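Local atomic coordinates of putative peptide ABC-transport system periplasmic peptide-binding protein (Campylobacter jejuni, PDB entry 4OEV), a protein that binds nickel(II) outside the cytoplasm as the solute-binding protein of an ABC-type importer, and may also take part in peptide transport. Residues 278-283 with 456-461; 262-267 with 298-303. All blocks are in the same frame, centred on the assembly; numbering follows the deposited sequence.

Interaction 1: 278-283 with 456-461; sequences DYAFVA and FLAYLD
F281 and Y459 run alongside each other in the same direction, on one face of an antiparallel pair of strands. Their ring planes differ by only 11°, so the rings are nearly parallel but offset, with little overlap; what sits over the F281 face is the start of the Y459 side chain, with Y459 CB 3.6 Å from the F281 ring centroid in a CH-pi contact. F281 reaches this place with CG in the crowded position between backbone N and carbonyl carbon (chi1 76°). Y459 CD2 touches F281 CE1 at 3.4 Å and meets A283 CB at the same distance, while Y459 OH bonds to H285 O and E288 N. A280 and L460 point to the other face, where A280 CB meets L460 CD2 at 4.2 Å.

Beneath the rings F281 and Y459 form a hydrogen-bonded pair: F281 N donates to Y459 O (2.9 Å) and Y459 N to F281 O (2.8 Å). D461 N to Y279 O and A283 N to L457 O extend the ladder, both donors standing above the carbonyl plane. Y279 crosses D461 at about a right angle, its CD1 3.4 Å from D461 CB, while D461 OD2 forms salt bridges with K237 and R235.

L457 and A458 form a classic bulge opposite R242 of strand 241-246, while helix 268-274 packs on V282 and A458, and helix 342-357 on L457 and L460.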
ATOM      1  N   ASP A 278     -11.709  -3.075 -18.556  1.00 71.15           N
ATOM      2  CA  ASP A 278     -10.818  -1.944 -18.838  1.00 77.45           C
ATOM      3  C   ASP A 278     -10.819  -0.844 -17.722  1.00 66.28           C
ATOM      4  O   ASP A 278     -10.605   0.348 -17.977  1.00 67.84           O
ATOM      5  CB  ASP A 278     -11.174  -1.371 -20.222  1.00 83.62           C
ATOM      6  CG  ASP A 278     -10.944  -2.402 -21.354  1.00 87.94           C
ATOM      7  OD1 ASP A 278      -9.876  -3.066 -21.340  1.00 87.51           O
ATOM      8  OD2 ASP A 278     -11.833  -2.569 -22.233  1.00 90.79           O
ATOM      9  N   TYR A 279     -11.108  -1.278 -16.495  1.00 61.74           N
ATOM     10  CA  TYR A 279     -10.802  -0.522 -15.285  1.00 53.72           C
ATOM     11  C   TYR A 279      -9.442  -0.983 -14.773  1.00 46.33           C
ATOM     12  O   TYR A 279      -9.160  -0.968 -13.563  1.00 42.13           O
ATOM     13  CB  TYR A 279     -11.872  -0.742 -14.232  1.00 52.44           C
ATOM     14  CG  TYR A 279     -12.601   0.521 -13.863  1.00 51.70           C
ATOM     15  CD1 TYR A 279     -12.224   1.243 -12.733  1.00 51.21           C
ATOM     16  CD2 TYR A 279     -13.657   0.997 -14.633  1.00 52.97           C
ATOM     17  CE1 TYR A 279     -12.876   2.413 -12.372  1.00 52.33           C
ATOM     18  CE2 TYR A 279     -14.332   2.177 -14.278  1.00 55.00           C
ATOM     19  CZ  TYR A 279     -13.923   2.882 -13.141  1.00 54.41           C
ATOM     20  OH  TYR A 279     -14.563   4.046 -12.761  1.00 56.90           O
ATOM     21  N   ALA A 280      -8.592  -1.407 -15.704  1.00 47.10           N
ATOM     22  CA  ALA A 280      -7.300  -2.009 -15.345  1.00 45.86           C
ATOM     23  C   ALA A 280      -6.373  -2.067 -16.558  1.00 46.84           C
ATOM     24  O   ALA A 280      -6.830  -1.933 -17.694  1.00 52.21           O
ATOM     25  CB  ALA A 280      -7.514  -3.394 -14.770  1.00 43.59           C
ATOM     26  N   PHE A 281      -5.080  -2.268 -16.324  1.00 42.50           N
ATOM     27  CA  PHE A 281      -4.189  -2.554 -17.431  1.00 40.32           C
ATOM     28  C   PHE A 281      -3.295  -3.721 -17.006  1.00 38.20           C
ATOM     29  O   PHE A 281      -3.101  -3.966 -15.804  1.00 43.82           O
ATOM     30  CB  PHE A 281      -3.393  -1.302 -17.919  1.00 46.24           C
ATOM     31  CG  PHE A 281      -2.220  -0.843 -17.039  1.00 49.26           C
ATOM     32  CD1 PHE A 281      -0.966  -1.477 -17.097  1.00 47.81           C
ATOM     33  CD2 PHE A 281      -2.326   0.333 -16.261  1.00 50.42           C
ATOM     34  CE1 PHE A 281       0.120  -1.006 -16.310  1.00 47.46           C
ATOM     35  CE2 PHE A 281      -1.259   0.821 -15.490  1.00 47.18           C
ATOM     36  CZ  PHE A 281      -0.038   0.160 -15.506  1.00 48.06           C
ATOM     37  N   VAL A 282      -2.849  -4.498 -17.992  1.00 40.70           N
ATOM     38  CA  VAL A 282      -2.012  -5.674 -17.707  1.00 37.51           C
ATOM     39  C   VAL A 282      -0.729  -5.257 -16.972  1.00 36.60           C
ATOM     40  O   VAL A 282      -0.069  -4.308 -17.402  1.00 39.95           O
ATOM     41  CB  VAL A 282      -1.635  -6.430 -18.977  1.00 38.97           C
ATOM     42  CG1 VAL A 282      -0.703  -7.620 -18.613  1.00 38.63           C
ATOM     43  CG2 VAL A 282      -2.913  -6.901 -19.723  1.00 41.13           C
ATOM     44  N   ALA A 283      -0.407  -5.959 -15.873  1.00 36.20           N
ATOM     45  CA  ALA A 283       0.808  -5.768 -15.104  1.00 35.23           C
ATOM     46  C   ALA A 283       1.861  -6.842 -15.413  1.00 35.12           C
ATOM     47  O   ALA A 283       1.538  -8.011 -15.643  1.00 33.68           O
ATOM     48  CB  ALA A 283       0.505  -5.772 -13.589  1.00 31.63           C
ATOM     49  N   PHE A 456       2.378 -11.446 -12.049  1.00 30.56           N
ATOM     50  CA  PHE A 456       1.754 -10.103 -12.034  1.00 32.11           C
ATOM     51  C   PHE A 456       0.528 -10.147 -12.941  1.00 32.93           C
ATOM     52  O   PHE A 456       0.592 -10.723 -14.014  1.00 34.29           O
ATOM     53  CB  PHE A 456       2.699  -9.023 -12.496  1.00 29.78           C
ATOM     54  CG  PHE A 456       3.684  -8.608 -11.457  1.00 29.11           C
ATOM     55  CD1 PHE A 456       3.453  -7.455 -10.700  1.00 29.10           C
ATOM     56  CD2 PHE A 456       4.822  -9.334 -11.232  1.00 28.11           C
ATOM     57  CE1 PHE A 456       4.356  -7.025  -9.740  1.00 27.16           C
ATOM     58  CE2 PHE A 456       5.759  -8.898 -10.220  1.00 27.80           C
ATOM     59  CZ  PHE A 456       5.500  -7.742  -9.508  1.00 29.83           C
ATOM     60  N   LEU A 457      -0.564  -9.524 -12.528  1.00 32.13           N
ATOM     61  CA  LEU A 457      -1.801  -9.650 -13.313  1.00 29.06           C
ATOM     62  C   LEU A 457      -2.245  -8.296 -13.851  1.00 32.43           C
ATOM     63  O   LEU A 457      -2.258  -8.099 -15.065  1.00 33.62           O
ATOM     64  CB  LEU A 457      -2.885 -10.290 -12.455  1.00 26.69           C
ATOM     65  CG  LEU A 457      -2.521 -11.724 -12.047  1.00 27.46           C
ATOM     66  CD1 LEU A 457      -3.439 -12.202 -10.897  1.00 30.41           C
ATOM     67  CD2 LEU A 457      -2.690 -12.645 -13.267  1.00 32.20           C
ATOM     68  N   ALA A 458      -2.585  -7.338 -12.978  1.00 30.06           N
ATOM     69  CA  ALA A 458      -3.114  -6.091 -13.497  1.00 29.13           C
ATOM     70  C   ALA A 458      -2.949  -4.904 -12.520  1.00 29.22           C
ATOM     71  O   ALA A 458      -2.993  -5.087 -11.306  1.00 32.36           O
ATOM     72  CB  ALA A 458      -4.582  -6.245 -13.842  1.00 28.18           C
ATOM     73  N   TYR A 459      -2.789  -3.716 -13.083  1.00 31.83           N
ATOM     74  CA  TYR A 459      -2.887  -2.452 -12.342  1.00 31.58           C
ATOM     75  C   TYR A 459      -4.345  -1.976 -12.368  1.00 33.07           C
ATOM     76  O   TYR A 459      -5.001  -2.093 -13.388  1.00 34.56           O
ATOM     77  CB  TYR A 459      -1.987  -1.394 -12.959  1.00 32.74           C
ATOM     78  CG  TYR A 459      -0.530  -1.520 -12.533  1.00 32.53           C
ATOM     79  CD1 TYR A 459      -0.010  -0.736 -11.511  1.00 33.71           C
ATOM     80  CD2 TYR A 459       0.332  -2.383 -13.190  1.00 32.71           C
ATOM     81  CE1 TYR A 459       1.345  -0.827 -11.131  1.00 34.07           C
ATOM     82  CE2 TYR A 459       1.685  -2.501 -12.807  1.00 32.58           C
ATOM     83  CZ  TYR A 459       2.184  -1.717 -11.793  1.00 32.28           C
ATOM     84  OH  TYR A 459       3.510  -1.832 -11.422  1.00 30.88           O
ATOM     85  N   LEU A 460      -4.851  -1.504 -11.229  1.00 31.18           N
ATOM     86  CA  LEU A 460      -6.262  -1.149 -11.089  1.00 33.02           C
ATOM     87  C   LEU A 460      -6.566   0.356 -11.129  1.00 34.32           C
ATOM     88  O   LEU A 460      -5.784   1.185 -10.611  1.00 31.53           O
ATOM     89  CB  LEU A 460      -6.782  -1.704  -9.770  1.00 33.92           C
ATOM     90  CG  LEU A 460      -6.521  -3.151  -9.480  1.00 33.50           C
ATOM     91  CD1 LEU A 460      -7.118  -3.447  -8.119  1.00 32.04           C
ATOM     92  CD2 LEU A 460      -7.203  -4.041 -10.583  1.00 32.91           C
ATOM     93  N   ASP A 461      -7.684   0.715 -11.761  1.00 32.33           N
ATOM     94  CA  ASP A 461      -8.304   2.002 -11.473  1.00 35.70           C
ATOM     95  C   ASP A 461      -9.276   1.782 -10.335  1.00 36.77           C
ATOM     96  O   ASP A 461      -9.733   0.662 -10.094  1.00 36.79           O
ATOM     97  CB  ASP A 461      -9.061   2.586 -12.656  1.00 38.01           C
ATOM     98  CG  ASP A 461      -8.170   3.226 -13.650  1.00 38.71           C
ATOM     99  OD1 ASP A 461      -6.953   3.236 -13.410  1.00 39.17           O
ATOM    100  OD2 ASP A 461      -8.693   3.751 -14.657  1.00 42.69           O
TER

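Interaction 2: 262-267 with 298-303; sequences LNYAVD and KIYKYD
This is a mainly aromatic contact between the C-terminal end of helix 256-265, with the turn that follows it, and the loop leading into helix 304-313. Y300 and Y264 make a T-shaped pair: the edge of Y300 is directed at one face of Y264, with planes 81° apart and centroids 5.0 Å apart. The touching atom is Y300 CD1, 3.4 Å from Y264 CZ and displaced toward the rim of that ring. N263 CB lies over a face of the Y300 ring in a CH-pi contact, while Y300 OH bonds to Y449 O and its ring stacks on that of Y449. At the edge of Y264, close to the ring plane, K301 O comes within 3.1 Å of Y264 CD1.

Farther along, Y302 has CG anti to its backbone N (chi1 169°), which lays its ring flat against D267. D267 CB stands over the ring centre, 3.5 Å from the Y302 centroid, and the carboxylate is stacked on the ring, its plane within 9° of the ring plane. Between these two aromatic contacts the backbones join directly: D303 N donates to Y264 O at 2.8 Å, in the carbonyl plane and on a lone pair. A water bridges the two segments, 2.8 Å from V266 O and 2.9 Å from Y300 O.

Both D267 and D303 occupy N-cap positions, D303 OD1 accepting from K306 N and D267 OD1 more weakly from S270 N. The arrangement is thus a helix-to-helix turn packed against a helix-entry loop, each ending in an aspartate N-cap.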
ATOM      1  N   LEU A 262       3.860 -21.264 -14.887  1.00 32.64           N
ATOM      2  CA  LEU A 262       2.582 -20.713 -14.446  1.00 35.25           C
ATOM      3  C   LEU A 262       2.360 -19.292 -14.983  1.00 35.21           C
ATOM      4  O   LEU A 262       1.230 -18.902 -15.303  1.00 33.95           O
ATOM      5  CB  LEU A 262       2.499 -20.726 -12.925  1.00 33.84           C
ATOM      6  CG  LEU A 262       2.577 -22.151 -12.384  1.00 31.04           C
ATOM      7  CD1 LEU A 262       2.675 -22.139 -10.934  1.00 22.89           C
ATOM      8  CD2 LEU A 262       1.316 -22.955 -12.786  1.00 32.91           C
ATOM      9  N   ASN A 263       3.437 -18.534 -15.127  1.00 36.98           N
ATOM     10  CA  ASN A 263       3.328 -17.220 -15.761  1.00 36.36           C
ATOM     11  C   ASN A 263       2.920 -17.338 -17.240  1.00 38.56           C
ATOM     12  O   ASN A 263       2.017 -16.638 -17.679  1.00 36.23           O
ATOM     13  CB  ASN A 263       4.622 -16.465 -15.629  1.00 34.30           C
ATOM     14  CG  ASN A 263       4.652 -15.617 -14.362  1.00 33.61           C
ATOM     15  OD1 ASN A 263       4.164 -14.484 -14.362  1.00 31.63           O
ATOM     16  ND2 ASN A 263       5.172 -16.180 -13.279  1.00 30.04           N
ATOM     17  N   TYR A 264       3.556 -18.244 -17.988  1.00 38.07           N
ATOM     18  CA  TYR A 264       3.234 -18.436 -19.418  1.00 35.51           C
ATOM     19  C   TYR A 264       1.822 -18.971 -19.627  1.00 32.97           C
ATOM     20  O   TYR A 264       1.249 -18.877 -20.741  1.00 34.03           O
ATOM     21  CB  TYR A 264       4.245 -19.390 -20.090  1.00 38.38           C
ATOM     22  CG  TYR A 264       5.582 -18.752 -20.437  1.00 40.33           C
ATOM     23  CD1 TYR A 264       5.662 -17.717 -21.355  1.00 42.63           C
ATOM     24  CD2 TYR A 264       6.765 -19.201 -19.857  1.00 39.22           C
ATOM     25  CE1 TYR A 264       6.885 -17.130 -21.672  1.00 42.98           C
ATOM     26  CE2 TYR A 264       7.976 -18.638 -20.172  1.00 42.17           C
ATOM     27  CZ  TYR A 264       8.034 -17.594 -21.084  1.00 45.30           C
ATOM     28  OH  TYR A 264       9.246 -16.995 -21.381  1.00 46.98           O
ATOM     29  N   ALA A 265       1.242 -19.521 -18.564  1.00 40.51           N
ATOM     30  CA  ALA A 265      -0.051 -20.169 -18.653  1.00 42.72           C
ATOM     31  C   ALA A 265      -1.230 -19.194 -18.631  1.00 41.81           C
ATOM     32  O   ALA A 265      -2.335 -19.548 -19.036  1.00 41.06           O
ATOM     33  CB  ALA A 265      -0.201 -21.158 -17.521  1.00 35.38           C
ATOM     34  N   VAL A 266      -1.015 -17.995 -18.115  1.00 39.66           N
ATOM     35  CA  VAL A 266      -2.137 -17.078 -17.884  1.00 40.56           C
ATOM     36  C   VAL A 266      -2.309 -16.058 -19.022  1.00 39.80           C
ATOM     37  O   VAL A 266      -1.380 -15.324 -19.354  1.00 40.64           O
ATOM     38  CB  VAL A 266      -1.949 -16.302 -16.529  1.00 34.60           C
ATOM     39  CG1 VAL A 266      -3.151 -15.331 -16.308  1.00 35.41           C
ATOM     40  CG2 VAL A 266      -1.841 -17.279 -15.357  1.00 32.89           C
ATOM     41  N   ASP A 267      -3.501 -15.997 -19.603  1.00 41.16           N
ATOM     42  CA  ASP A 267      -3.801 -15.014 -20.642  1.00 46.45           C
ATOM     43  C   ASP A 267      -4.271 -13.727 -19.978  1.00 47.13           C
ATOM     44  O   ASP A 267      -5.477 -13.518 -19.775  1.00 49.29           O
ATOM     45  CB  ASP A 267      -4.860 -15.554 -21.636  1.00 56.34           C
ATOM     46  CG  ASP A 267      -5.123 -14.608 -22.811  1.00 60.13           C
ATOM     47  OD1 ASP A 267      -4.457 -13.555 -22.906  1.00 61.29           O
ATOM     48  OD2 ASP A 267      -5.957 -14.950 -23.679  1.00 64.02           O
ATOM     49  N   LYS A 298      11.707  -7.495 -20.327  1.00 50.57           N
ATOM     50  CA  LYS A 298      11.218  -8.782 -20.794  1.00 48.70           C
ATOM     51  C   LYS A 298       9.882  -9.121 -20.129  1.00 43.40           C
ATOM     52  O   LYS A 298       9.604  -8.650 -19.039  1.00 39.19           O
ATOM     53  CB  LYS A 298      12.245  -9.877 -20.485  1.00 48.20           C
ATOM     54  CG  LYS A 298      13.433  -9.961 -21.461  1.00 50.75           C
ATOM     55  CD  LYS A 298      14.388 -11.047 -20.955  1.00 52.03           C
ATOM     56  CE  LYS A 298      15.638 -11.238 -21.793  1.00 57.22           C
ATOM     57  NZ  LYS A 298      16.524 -12.221 -21.049  1.00 58.30           N
ATOM     58  N   ILE A 299       9.038  -9.896 -20.809  1.00 44.30           N
ATOM     59  CA  ILE A 299       7.805 -10.366 -20.188  1.00 44.22           C
ATOM     60  C   ILE A 299       7.508 -11.817 -20.523  1.00 43.14           C
ATOM     61  O   ILE A 299       8.026 -12.376 -21.507  1.00 41.76           O
ATOM     62  CB  ILE A 299       6.543  -9.523 -20.583  1.00 45.87           C
ATOM     63  CG1 ILE A 299       6.104  -9.841 -22.017  1.00 45.46           C
ATOM     64  CG2 ILE A 299       6.757  -8.047 -20.317  1.00 43.10           C
ATOM     65  CD1 ILE A 299       4.781  -9.239 -22.400  1.00 47.21           C
ATOM     66  N   TYR A 300       6.619 -12.390 -19.714  1.00 40.01           N
ATOM     67  CA  TYR A 300       6.083 -13.705 -19.980  1.00 42.32           C
ATOM     68  C   TYR A 300       4.824 -13.540 -20.832  1.00 47.10           C
ATOM     69  O   TYR A 300       3.742 -13.302 -20.286  1.00 50.29           O
ATOM     70  CB  TYR A 300       5.760 -14.447 -18.658  1.00 39.04           C
ATOM     71  CG  TYR A 300       7.023 -14.756 -17.874  1.00 40.92           C
ATOM     72  CD1 TYR A 300       7.818 -15.854 -18.216  1.00 43.15           C
ATOM     73  CD2 TYR A 300       7.446 -13.932 -16.825  1.00 38.66           C
ATOM     74  CE1 TYR A 300       8.986 -16.148 -17.532  1.00 43.38           C
ATOM     75  CE2 TYR A 300       8.634 -14.226 -16.113  1.00 38.95           C
ATOM     76  CZ  TYR A 300       9.398 -15.335 -16.484  1.00 40.24           C
ATOM     77  OH  TYR A 300      10.579 -15.671 -15.816  1.00 35.84           O
ATOM     78  N   LYS A 301       4.960 -13.627 -22.160  1.00 47.90           N
ATOM     79  CA  LYS A 301       3.767 -13.632 -23.030  1.00 51.55           C
ATOM     80  C   LYS A 301       2.895 -14.843 -22.731  1.00 53.23           C
ATOM     81  O   LYS A 301       3.388 -15.878 -22.304  1.00 55.69           O
ATOM     82  CB  LYS A 301       4.132 -13.671 -24.500  1.00 57.03           C
ATOM     83  CG  LYS A 301       4.689 -12.401 -25.062  1.00 61.60           C
ATOM     84  CD  LYS A 301       4.620 -12.436 -26.607  1.00 68.93           C
ATOM     85  CE  LYS A 301       5.123 -13.769 -27.193  1.00 71.60           C
ATOM     86  NZ  LYS A 301       5.145 -13.762 -28.697  1.00 74.52           N
ATOM     87  N   TYR A 302       1.603 -14.744 -23.003  1.00 51.46           N
ATOM     88  CA  TYR A 302       0.721 -15.890 -22.853  1.00 46.45           C
ATOM     89  C   TYR A 302       1.135 -16.973 -23.853  1.00 46.74           C
ATOM     90  O   TYR A 302       1.016 -16.773 -25.048  1.00 48.34           O
ATOM     91  CB  TYR A 302      -0.734 -15.467 -23.072  1.00 46.63           C
ATOM     92  CG  TYR A 302      -1.704 -16.620 -23.192  1.00 48.29           C
ATOM     93  CD1 TYR A 302      -1.855 -17.530 -22.168  1.00 45.89           C
ATOM     94  CD2 TYR A 302      -2.486 -16.776 -24.322  1.00 53.15           C
ATOM     95  CE1 TYR A 302      -2.751 -18.581 -22.267  1.00 48.01           C
ATOM     96  CE2 TYR A 302      -3.397 -17.811 -24.427  1.00 54.42           C
ATOM     97  CZ  TYR A 302      -3.525 -18.709 -23.390  1.00 52.58           C
ATOM     98  OH  TYR A 302      -4.418 -19.753 -23.497  1.00 53.92           O
ATOM     99  N   ASP A 303       1.622 -18.116 -23.367  1.00 47.34           N
ATOM    100  CA  ASP A 303       2.132 -19.197 -24.242  1.00 50.18           C
ATOM    101  C   ASP A 303       2.013 -20.551 -23.517  1.00 48.21           C
ATOM    102  O   ASP A 303       2.956 -21.012 -22.843  1.00 43.05           O
ATOM    103  CB  ASP A 303       3.591 -18.916 -24.618  1.00 53.37           C
ATOM    104  CG  ASP A 303       4.102 -19.765 -25.754  1.00 59.20           C
ATOM    105  OD1 ASP A 303       3.519 -20.825 -26.097  1.00 60.84           O
ATOM    106  OD2 ASP A 303       5.145 -19.351 -26.298  1.00 62.20           O
TER
HETATM  107  O   HOH W   1       1.130 -14.149 -19.326  1.00 52.19           O

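Overall arrangement
Interactions 1 and 2 have centres 15 Å apart and lie on the same side of the chain's centre. Their segments alternate along the sequence: 262-267, 278-283, 298-303, then 456-461. Helix 268-274, which starts at the D267 N-cap, joins the two contacts. They also touch directly, L457 CD2 meeting V266 CG1 at 4.1 Å, and V266 and L457 both pack on L351 of helix 342-357. Strand 454-467, which is part of the sheet of interaction 1, thus also packs on V266 of interaction 2. Interaction 1 is the one nearer the chain's centre; the side chain of L460 is about 9 Å from the bound oxalate, yet neither contact is part of the nickel pocket.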